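Local atomic coordinates of ancylostoma secreted protein 1 (Necator americanus, PDB entry 3NT8), a protein that is a secreted two-CAP-domain protein of the human hookworm, probably associated with the transition of infective larvae to parasitism. Residues I32-S35 with D36-A39; Q81-D84 with A85-C89; W126-G129 with A130-G134. All coordinates share one frame; numbering follows the deposited sequence.

Contact 1 of 3, residues I32-S35 with D36-A39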
ATOM      1  N   ILE A  32      19.766  21.043  10.827  1.00 14.41           N
ATOM      2  CA  ILE A  32      20.789  20.234  10.141  1.00 15.17           C
ATOM      3  C   ILE A  32      21.344  21.055   8.985  1.00 15.60           C
ATOM      4  O   ILE A  32      20.733  22.091   8.651  1.00 14.11           O
ATOM      5  CB  ILE A  32      20.257  18.865   9.725  1.00 13.94           C
ATOM      6  CG1 ILE A  32      19.003  18.993   8.827  1.00 12.17           C
ATOM      7  CG2 ILE A  32      19.889  18.058  11.015  1.00 13.81           C
ATOM      8  CD1 ILE A  32      18.597  17.594   8.126  1.00 10.54           C
ATOM      9  N   THR A  33      22.515  20.648   8.448  1.00 15.83           N
ATOM     10  CA  THR A  33      23.060  21.326   7.249  1.00 16.77           C
ATOM     11  C   THR A  33      22.661  20.688   5.889  1.00 16.49           C
ATOM     12  O   THR A  33      22.171  19.579   5.851  1.00 16.31           O
ATOM     13  CB  THR A  33      24.566  21.428   7.306  1.00 15.48           C
ATOM     14  OG1 THR A  33      25.125  20.121   7.087  1.00 18.67           O
ATOM     15  CG2 THR A  33      24.974  21.935   8.686  1.00 16.75           C
ATOM     16  N   ASP A  34      22.941  21.369   4.771  1.00 18.13           N
ATOM     17  CA  ASP A  34      22.724  20.745   3.445  1.00 19.24           C
ATOM     18  C   ASP A  34      23.572  19.534   3.258  1.00 19.63           C
ATOM     19  O   ASP A  34      23.147  18.566   2.616  1.00 20.10           O
ATOM     20  CB  ASP A  34      22.900  21.715   2.295  1.00 20.09           C
ATOM     21  CG  ASP A  34      21.693  22.599   2.124  1.00 23.91           C
ATOM     22  OD1 ASP A  34      20.716  22.416   2.910  1.00 29.48           O
ATOM     23  OD2 ASP A  34      21.726  23.496   1.248  1.00 27.74           O
ATOM     24  N   SER A  35      24.738  19.562   3.868  1.00 18.90           N
ATOM     25  CA  SER A  35      25.662  18.474   3.768  1.00 18.11           C
ATOM     26  C   SER A  35      25.084  17.244   4.458  1.00 18.32           C
ATOM     27  O   SER A  35      25.313  16.102   4.034  1.00 17.72           O
ATOM     28  CB  SER A  35      27.006  18.882   4.393  1.00 17.60           C
ATOM     29  OG  SER A  35      27.844  17.784   4.302  1.00 17.44           O
ATOM     30  N   ASP A  36      24.328  17.489   5.530  1.00 18.08           N
ATOM     31  CA  ASP A  36      23.600  16.444   6.227  1.00 17.33           C
ATOM     32  C   ASP A  36      22.452  15.933   5.382  1.00 15.94           C
ATOM     33  O   ASP A  36      22.245  14.753   5.315  1.00 17.09           O
ATOM     34  CB  ASP A  36      23.021  16.982   7.533  1.00 17.05           C
ATOM     35  CG  ASP A  36      24.106  17.372   8.539  1.00 19.47           C
ATOM     36  OD1 ASP A  36      25.224  16.826   8.494  1.00 22.94           O
ATOM     37  OD2 ASP A  36      23.797  18.199   9.395  1.00 22.34           O
ATOM     38  N   ARG A  37      21.718  16.831   4.746  1.00 16.65           N
ATOM     39  CA  ARG A  37      20.588  16.427   3.965  1.00 16.52           C
ATOM     40  C   ARG A  37      21.077  15.587   2.799  1.00 17.52           C
ATOM     41  O   ARG A  37      20.346  14.732   2.313  1.00 17.02           O
ATOM     42  CB  ARG A  37      19.824  17.614   3.431  1.00 16.20           C
ATOM     43  CG  ARG A  37      19.225  18.470   4.467  1.00 16.85           C
ATOM     44  CD  ARG A  37      18.755  19.799   3.887  1.00 18.09           C
ATOM     45  NE  ARG A  37      17.908  20.501   4.856  1.00 19.10           N
ATOM     46  CZ  ARG A  37      18.372  21.433   5.663  1.00 19.71           C
ATOM     47  NH1 ARG A  37      19.632  21.830   5.549  1.00 11.24           N
ATOM     48  NH2 ARG A  37      17.550  21.997   6.529  1.00 21.90           N
ATOM     49  N   GLN A  38      22.256  15.901   2.280  1.00 17.68           N
ATOM     50  CA  GLN A  38      22.777  15.244   1.120  1.00 16.71           C
ATOM     51  C   GLN A  38      23.271  13.889   1.599  1.00 16.21           C
ATOM     52  O   GLN A  38      23.118  12.951   0.909  1.00 17.74           O
ATOM     53  CB  GLN A  38      23.885  16.117   0.508  1.00 16.57           C
ATOM     54  CG  GLN A  38      24.400  15.621  -0.851  1.00 18.51           C
ATOM     55  CD  GLN A  38      23.418  15.936  -1.955  1.00 17.44           C
ATOM     56  OE1 GLN A  38      23.123  17.115  -2.191  1.00 22.69           O
ATOM     57  NE2 GLN A  38      22.847  14.905  -2.598  1.00 18.76           N
ATOM     58  N   ALA A  39      23.784  13.769   2.826  1.00 15.79           N
ATOM     59  CA  ALA A  39      24.220  12.469   3.297  1.00 16.58           C
ATOM     60  C   ALA A  39      23.044  11.489   3.630  1.00 17.54           C
ATOM     61  O   ALA A  39      23.161  10.317   3.388  1.00 17.17           O
ATOM     62  CB  ALA A  39      25.188  12.590   4.436  1.00 16.08           C
TER
HETATM   63  O   HOH W   1      27.481  19.398   8.376  1.00 26.10           O

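Contact 2 of 3, residues Q81-D84 with A85-C89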
ATOM      1  N   GLN A  81       8.785  19.189  10.130  1.00 18.69           N
ATOM      2  CA  GLN A  81       7.877  18.604  11.087  1.00 21.14           C
ATOM      3  C   GLN A  81       8.573  17.609  12.015  1.00 19.86           C
ATOM      4  O   GLN A  81       8.347  17.628  13.201  1.00 21.81           O
ATOM      5  CB  GLN A  81       6.667  17.967  10.374  1.00 21.56           C
ATOM      6  CG  GLN A  81       5.556  17.664  11.333  1.00 29.20           C
ATOM      7  CD  GLN A  81       4.221  17.362  10.660  1.00 33.25           C
ATOM      8  OE1 GLN A  81       4.109  17.331   9.414  1.00 36.02           O
ATOM      9  NE2 GLN A  81       3.194  17.150  11.489  1.00 32.21           N
ATOM     10  N   LEU A  82       9.427  16.763  11.456  1.00 18.84           N
ATOM     11  CA  LEU A  82      10.144  15.799  12.233  1.00 18.35           C
ATOM     12  C   LEU A  82      11.135  16.507  13.195  1.00 19.05           C
ATOM     13  O   LEU A  82      11.311  16.088  14.360  1.00 17.61           O
ATOM     14  CB  LEU A  82      10.871  14.825  11.313  1.00 18.63           C
ATOM     15  CG  LEU A  82      11.859  13.871  11.952  1.00 15.28           C
ATOM     16  CD1 LEU A  82      11.086  12.997  12.876  1.00 21.97           C
ATOM     17  CD2 LEU A  82      12.541  13.030  10.917  1.00 19.40           C
ATOM     18  N   GLN A  83      11.753  17.574  12.697  1.00 19.63           N
ATOM     19  CA  GLN A  83      12.691  18.324  13.525  1.00 21.19           C
ATOM     20  C   GLN A  83      11.997  18.902  14.775  1.00 21.48           C
ATOM     21  O   GLN A  83      12.566  18.865  15.867  1.00 23.71           O
ATOM     22  CB  GLN A  83      13.386  19.408  12.711  1.00 21.22           C
ATOM     23  CG  GLN A  83      14.368  20.233  13.546  1.00 20.57           C
ATOM     24  CD  GLN A  83      15.722  19.574  13.607  1.00 19.68           C
ATOM     25  OE1 GLN A  83      16.416  19.588  12.633  1.00 21.09           O
ATOM     26  NE2 GLN A  83      16.085  18.997  14.741  1.00 19.24           N
ATOM     27  N   ASP A  84      10.785  19.423  14.593  1.00 22.03           N
ATOM     28  CA  ASP A  84       9.983  19.995  15.676  1.00 24.03           C
ATOM     29  C   ASP A  84       9.591  18.949  16.719  1.00 24.18           C
ATOM     30  O   ASP A  84       9.338  19.277  17.873  1.00 24.99           O
ATOM     31  CB  ASP A  84       8.726  20.693  15.126  1.00 24.12           C
ATOM     32  CG  ASP A  84       9.054  21.908  14.331  1.00 26.10           C
ATOM     33  OD1 ASP A  84      10.069  22.563  14.635  1.00 30.69           O
ATOM     34  OD2 ASP A  84       8.291  22.241  13.401  1.00 29.76           O
ATOM     35  N   ALA A  85       9.589  17.676  16.324  1.00 25.67           N
ATOM     36  CA  ALA A  85       9.069  16.633  17.196  1.00 25.66           C
ATOM     37  C   ALA A  85      10.117  15.999  18.066  1.00 26.14           C
ATOM     38  O   ALA A  85       9.798  15.350  19.064  1.00 26.18           O
ATOM     39  CB  ALA A  85       8.318  15.595  16.410  1.00 25.99           C
ATOM     40  N   ILE A  86      11.375  16.199  17.694  1.00 26.09           N
ATOM     41  CA  ILE A  86      12.479  15.562  18.390  1.00 26.16           C
ATOM     42  C   ILE A  86      13.306  16.542  19.239  1.00 26.97           C
ATOM     43  O   ILE A  86      14.434  16.232  19.628  1.00 26.61           O
ATOM     44  CB  ILE A  86      13.379  14.726  17.401  1.00 25.78           C
ATOM     45  CG1 ILE A  86      14.077  15.637  16.358  1.00 24.77           C
ATOM     46  CG2 ILE A  86      12.512  13.704  16.651  1.00 25.74           C
ATOM     47  CD1 ILE A  86      15.197  14.949  15.590  1.00 22.07           C
ATOM     48  N   GLN A  87      12.760  17.714  19.534  1.00 29.00           N
ATOM     49  CA  GLN A  87      13.582  18.733  20.216  1.00 31.59           C
ATOM     50  C   GLN A  87      14.063  18.281  21.614  1.00 32.54           C
ATOM     51  O   GLN A  87      15.137  18.676  22.086  1.00 33.47           O
ATOM     52  CB  GLN A  87      12.878  20.100  20.254  1.00 32.00           C
ATOM     53  CG  GLN A  87      12.784  20.831  18.889  1.00 34.58           C
ATOM     54  CD  GLN A  87      14.127  21.378  18.365  1.00 39.11           C
ATOM     55  OE1 GLN A  87      14.755  22.265  18.984  1.00 37.69           O
ATOM     56  NE2 GLN A  87      14.555  20.862  17.187  1.00 40.49           N
ATOM     57  N   SER A  88      13.288  17.410  22.250  1.00 33.75           N
ATOM     58  CA  SER A  88      13.633  16.923  23.582  1.00 34.50           C
ATOM     59  C   SER A  88      14.171  15.476  23.572  1.00 34.67           C
ATOM     60  O   SER A  88      14.229  14.822  24.630  1.00 34.00           O
ATOM     61  CB  SER A  88      12.385  16.977  24.445  1.00 34.89           C
ATOM     62  OG  SER A  88      11.328  16.320  23.748  1.00 36.91           O
ATOM     63  N   CYS A  89      14.580  15.002  22.392  1.00 34.40           N
ATOM     64  CA  CYS A  89      15.007  13.603  22.167  1.00 34.35           C
ATOM     65  C   CYS A  89      14.034  12.583  22.799  1.00 35.35           C
ATOM     66  O   CYS A  89      14.442  11.751  23.654  1.00 34.04           O
ATOM     67  CB  CYS A  89      16.462  13.353  22.598  1.00 33.27           C
ATOM     68  SG  CYS A  89      17.676  14.512  21.866  1.00 31.53           S
TER

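Contact 3 of 3, residues W126-G129 with A130-G134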
ATOM      1  N   TRP A 126      20.143   0.808  10.528  1.00 15.31           N
ATOM      2  CA  TRP A 126      18.777   0.595   9.970  1.00 15.37           C
ATOM      3  C   TRP A 126      18.783  -0.386   8.827  1.00 15.75           C
ATOM      4  O   TRP A 126      17.976  -1.309   8.779  1.00 15.82           O
ATOM      5  CB  TRP A 126      18.142   1.916   9.514  1.00 12.13           C
ATOM      6  CG  TRP A 126      17.808   2.837  10.608  1.00 12.38           C
ATOM      7  CD1 TRP A 126      17.628   2.503  11.950  1.00 12.31           C
ATOM      8  CD2 TRP A 126      17.546   4.249  10.523  1.00 11.16           C
ATOM      9  NE1 TRP A 126      17.306   3.627  12.658  1.00 11.81           N
ATOM     10  CE2 TRP A 126      17.281   4.713  11.829  1.00  7.10           C
ATOM     11  CE3 TRP A 126      17.513   5.160   9.485  1.00  6.65           C
ATOM     12  CZ2 TRP A 126      16.968   6.049  12.123  1.00  8.32           C
ATOM     13  CZ3 TRP A 126      17.231   6.501   9.788  1.00  8.75           C
ATOM     14  CH2 TRP A 126      16.972   6.925  11.098  1.00 10.82           C
ATOM     15  N   TRP A 127      19.728  -0.166   7.917  1.00 16.11           N
ATOM     16  CA  TRP A 127      19.849  -0.930   6.707  1.00 16.30           C
ATOM     17  C   TRP A 127      20.251  -2.434   6.945  1.00 16.88           C
ATOM     18  O   TRP A 127      19.878  -3.302   6.134  1.00 19.52           O
ATOM     19  CB  TRP A 127      20.833  -0.190   5.735  1.00 14.77           C
ATOM     20  CG  TRP A 127      20.793  -0.816   4.289  1.00 17.02           C
ATOM     21  CD1 TRP A 127      21.644  -1.754   3.775  1.00 13.75           C
ATOM     22  CD2 TRP A 127      19.780  -0.604   3.278  1.00 19.12           C
ATOM     23  NE1 TRP A 127      21.270  -2.091   2.495  1.00 19.00           N
ATOM     24  CE2 TRP A 127      20.116  -1.417   2.172  1.00 16.07           C
ATOM     25  CE3 TRP A 127      18.642   0.223   3.193  1.00 17.90           C
ATOM     26  CZ2 TRP A 127      19.377  -1.423   1.008  1.00 14.41           C
ATOM     27  CZ3 TRP A 127      17.902   0.213   2.038  1.00 14.20           C
ATOM     28  CH2 TRP A 127      18.261  -0.614   0.958  1.00 17.98           C
ATOM     29  N   SER A 128      20.903  -2.748   8.079  1.00 16.71           N
ATOM     30  CA  SER A 128      21.561  -4.016   8.298  1.00 17.62           C
ATOM     31  C   SER A 128      20.523  -5.103   8.597  1.00 18.74           C
ATOM     32  O   SER A 128      20.874  -6.255   8.765  1.00 18.48           O
ATOM     33  CB  SER A 128      22.684  -3.944   9.389  1.00 17.61           C
ATOM     34  OG  SER A 128      22.187  -3.580  10.679  1.00 22.83           O
ATOM     35  N   GLY A 129      19.251  -4.685   8.703  1.00 20.67           N
ATOM     36  CA  GLY A 129      18.118  -5.565   8.885  1.00 20.66           C
ATOM     37  C   GLY A 129      18.158  -6.757   7.934  1.00 21.66           C
ATOM     38  O   GLY A 129      18.029  -7.898   8.365  1.00 20.74           O
ATOM     39  N   ALA A 130      18.403  -6.482   6.652  1.00 22.69           N
ATOM     40  CA  ALA A 130      18.253  -7.458   5.614  1.00 23.33           C
ATOM     41  C   ALA A 130      19.415  -8.415   5.562  1.00 24.95           C
ATOM     42  O   ALA A 130      19.222  -9.599   5.282  1.00 25.49           O
ATOM     43  CB  ALA A 130      18.117  -6.765   4.329  1.00 23.51           C
ATOM     44  N   LYS A 131      20.621  -7.905   5.783  1.00 25.17           N
ATOM     45  CA  LYS A 131      21.804  -8.714   5.765  1.00 27.25           C
ATOM     46  C   LYS A 131      21.870  -9.624   6.965  1.00 27.75           C
ATOM     47  O   LYS A 131      22.393 -10.728   6.876  1.00 27.93           O
ATOM     48  CB  LYS A 131      23.048  -7.802   5.740  1.00 27.56           C
ATOM     49  CG  LYS A 131      24.373  -8.546   5.875  1.00 29.87           C
ATOM     50  CD  LYS A 131      24.953  -8.953   4.565  1.00 35.02           C
ATOM     51  CE  LYS A 131      26.409  -9.372   4.713  1.00 36.85           C
ATOM     52  NZ  LYS A 131      27.339  -8.261   4.370  1.00 39.45           N
ATOM     53  N   LYS A 132      21.378  -9.156   8.103  1.00 28.51           N
ATOM     54  CA  LYS A 132      21.464  -9.941   9.326  1.00 30.39           C
ATOM     55  C   LYS A 132      20.401 -11.022   9.462  1.00 30.48           C
ATOM     56  O   LYS A 132      20.700 -12.100   9.928  1.00 31.82           O
ATOM     57  CB  LYS A 132      21.507  -9.029  10.552  1.00 30.50           C
ATOM     58  CG  LYS A 132      22.891  -8.350  10.729  1.00 35.10           C
ATOM     59  CD  LYS A 132      23.017  -7.781  12.161  1.00 43.69           C
ATOM     60  CE  LYS A 132      24.360  -7.069  12.421  1.00 47.22           C
ATOM     61  NZ  LYS A 132      24.529  -5.817  11.610  1.00 48.14           N
ATOM     62  N   ASN A 133      19.176 -10.725   9.028  1.00 31.01           N
ATOM     63  CA  ASN A 133      17.997 -11.626   9.153  1.00 31.52           C
ATOM     64  C   ASN A 133      17.526 -12.329   7.876  1.00 30.47           C
ATOM     65  O   ASN A 133      17.026 -13.444   7.903  1.00 30.50           O
ATOM     66  CB  ASN A 133      16.820 -10.826   9.708  1.00 31.68           C
ATOM     67  CG  ASN A 133      17.106 -10.277  11.075  1.00 36.15           C
ATOM     68  OD1 ASN A 133      17.248 -11.045  12.042  1.00 37.30           O
ATOM     69  ND2 ASN A 133      17.206  -8.924  11.184  1.00 38.74           N
ATOM     70  N   GLY A 134      17.651 -11.629   6.761  1.00 29.83           N
ATOM     71  CA  GLY A 134      17.341 -12.181   5.461  1.00 27.72           C
ATOM     72  C   GLY A 134      15.980 -11.640   5.114  1.00 26.45           C
ATOM     73  O   GLY A 134      15.311 -11.088   5.971  1.00 25.54           O
TER

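Contact 1 of 3, residues I32-S35 with D36-A39
T33 and D36 meet through two reciprocal hydrogen bonds. T33 N donates to D36 OD2 at 2.9 Å and nearly straight (168°), reaching the oxygen from above the carboxylate plane; D36 N returns a bond of 3.2 Å to T33 OG1. The threonine hydroxyl can accept it because chi1 of 72° sets OG1 between backbone N and carbonyl carbon, turned over the start of the helix. A water 2.8 Å from T33 OG1 also gives a weak bond to D36 OD1, and D36 OD2 has a further partner in Y164 OH.

Charge pairing comes from D34 and R37. D34 OD1 lies 2.9 Å from R37 NH1 in a salt bridge whose hydrogen bond is weak, the carboxylate and guanidinium planes standing 84° apart. R37 NH2 has a second acidic partner in E79, so one arginine ties two acids.

I32 packs on R37 with its aliphatic branch: CG1 covers one face of the guanidinium, 4.0 Å above the plane and over its centre, and I32 CD1 touches R37 CG at 3.8 Å.

Backbone bonds start the helix: R37 N to T33 O (3.0 Å), then Q38 N to D34 O and A39 N to S35 O. With T33 at the N-cap and D36 three residues on, their two reciprocal bonds form a capping box at the start of helix 34-52.

Contact 2 of 3, residues Q81-D84 with A85-C89
Q81-D84 run along helix 76-85, and A85-C89 continue into the loop toward strand 100-107. The change shows in the bonding: A85 N makes its better bond to L82 O, three residues back, at 3.1 Å, and a weak one to Q81 O. I86 N is likewise divided between L82 O and Q83 O, both bonds weak. I86-C89 then make a type I beta turn, closed by C89 N to I86 O at 3.0 Å.

Q87 holds the last turn through its side chain. Its NE2 donates to Q83 O at 3.1 Å and 169°, with the acceptor lying in the plane of the Q87 amide. CG lies beside the backbone N of Q87, and a bend at chi2 (-71°) folds the chain back, bringing NE2 to that carbonyl. The other amide atom, Q87 OE1, accepts from K165 on strand 159-167.

In the CAP domain this helix packs against the central sheet, and the turn delivers C89 to its disulfide with C167, at the end of strand 159-167. L82 and I86 both face that sheet: L82 touches S174 and I176, I86 touches K165, and they meet each other at L82 CD1 and I86 CG2, 4.1 Å apart.

Q83 also turns its polar end to other parts of the fold, OE1 accepting from N29 and NE2 donating to Y164 O. The amide planes of Q83 and Q87 stand 75° apart, and although the two NE2 atoms of Q83 and Q87 approach to 3.4 Å, both are donors and each bonds an oxygen instead.

Contact 3 of 3, residues W126-G129 with A130-G134
S128 and G129 meet K132 and N133 in a local, surface contact at the junction of helix 119-127 with the short helix 129-133, within the first CAP domain. Two i to i+4 backbone bonds define the short helix: K132 N to S128 O at 3.0 Å and N133 N to G129 O at 3.1 Å.

G129 O takes a second donor, N133 ND2, also at 3.1 Å. This amide nitrogen arrives in the carbonyl plane on a lone pair, although the oxygen is 24° out of the plane of the N133 amide. A chi1 of -62° lays CG beside the backbone N of N133 and returns the amide toward the carbonyl that its own N-H already holds.

K132 runs back along S128, its CG 3.5 Å from S128 O and its NZ 3.4 Å from S128 CB. S128 OG bonds back to G125 O in the preceding helix. G134 leaves the helical conformation with a positive phi.

Before the junction, W127 packs against helices 34-52 and 147-153, edge-to-face with F149, which A130 also touches, while W126 lies against strand 100-107.

Overall arrangement
All three contacts are helix-end features of the first CAP domain: contact 1 starts a helix, contact 2 finishes one, and contact 3 passes between two. Contacts 1 and 2 are partly buried, their centres about 17 Å apart, and they touch where I32 packs against Q83; N29 and Y164 serve side chains of both. Contact 3 lies at the surface, with nearest atoms about 10 Å from contact 1 and 8 Å from contact 2. W127 nevertheless rests on helix 34-52, which contact 1 opens. Carboxylates and a guanidinium dominate contact 1, whereas side-chain amides bonding to backbone carbonyls recur in contacts 2 and 3.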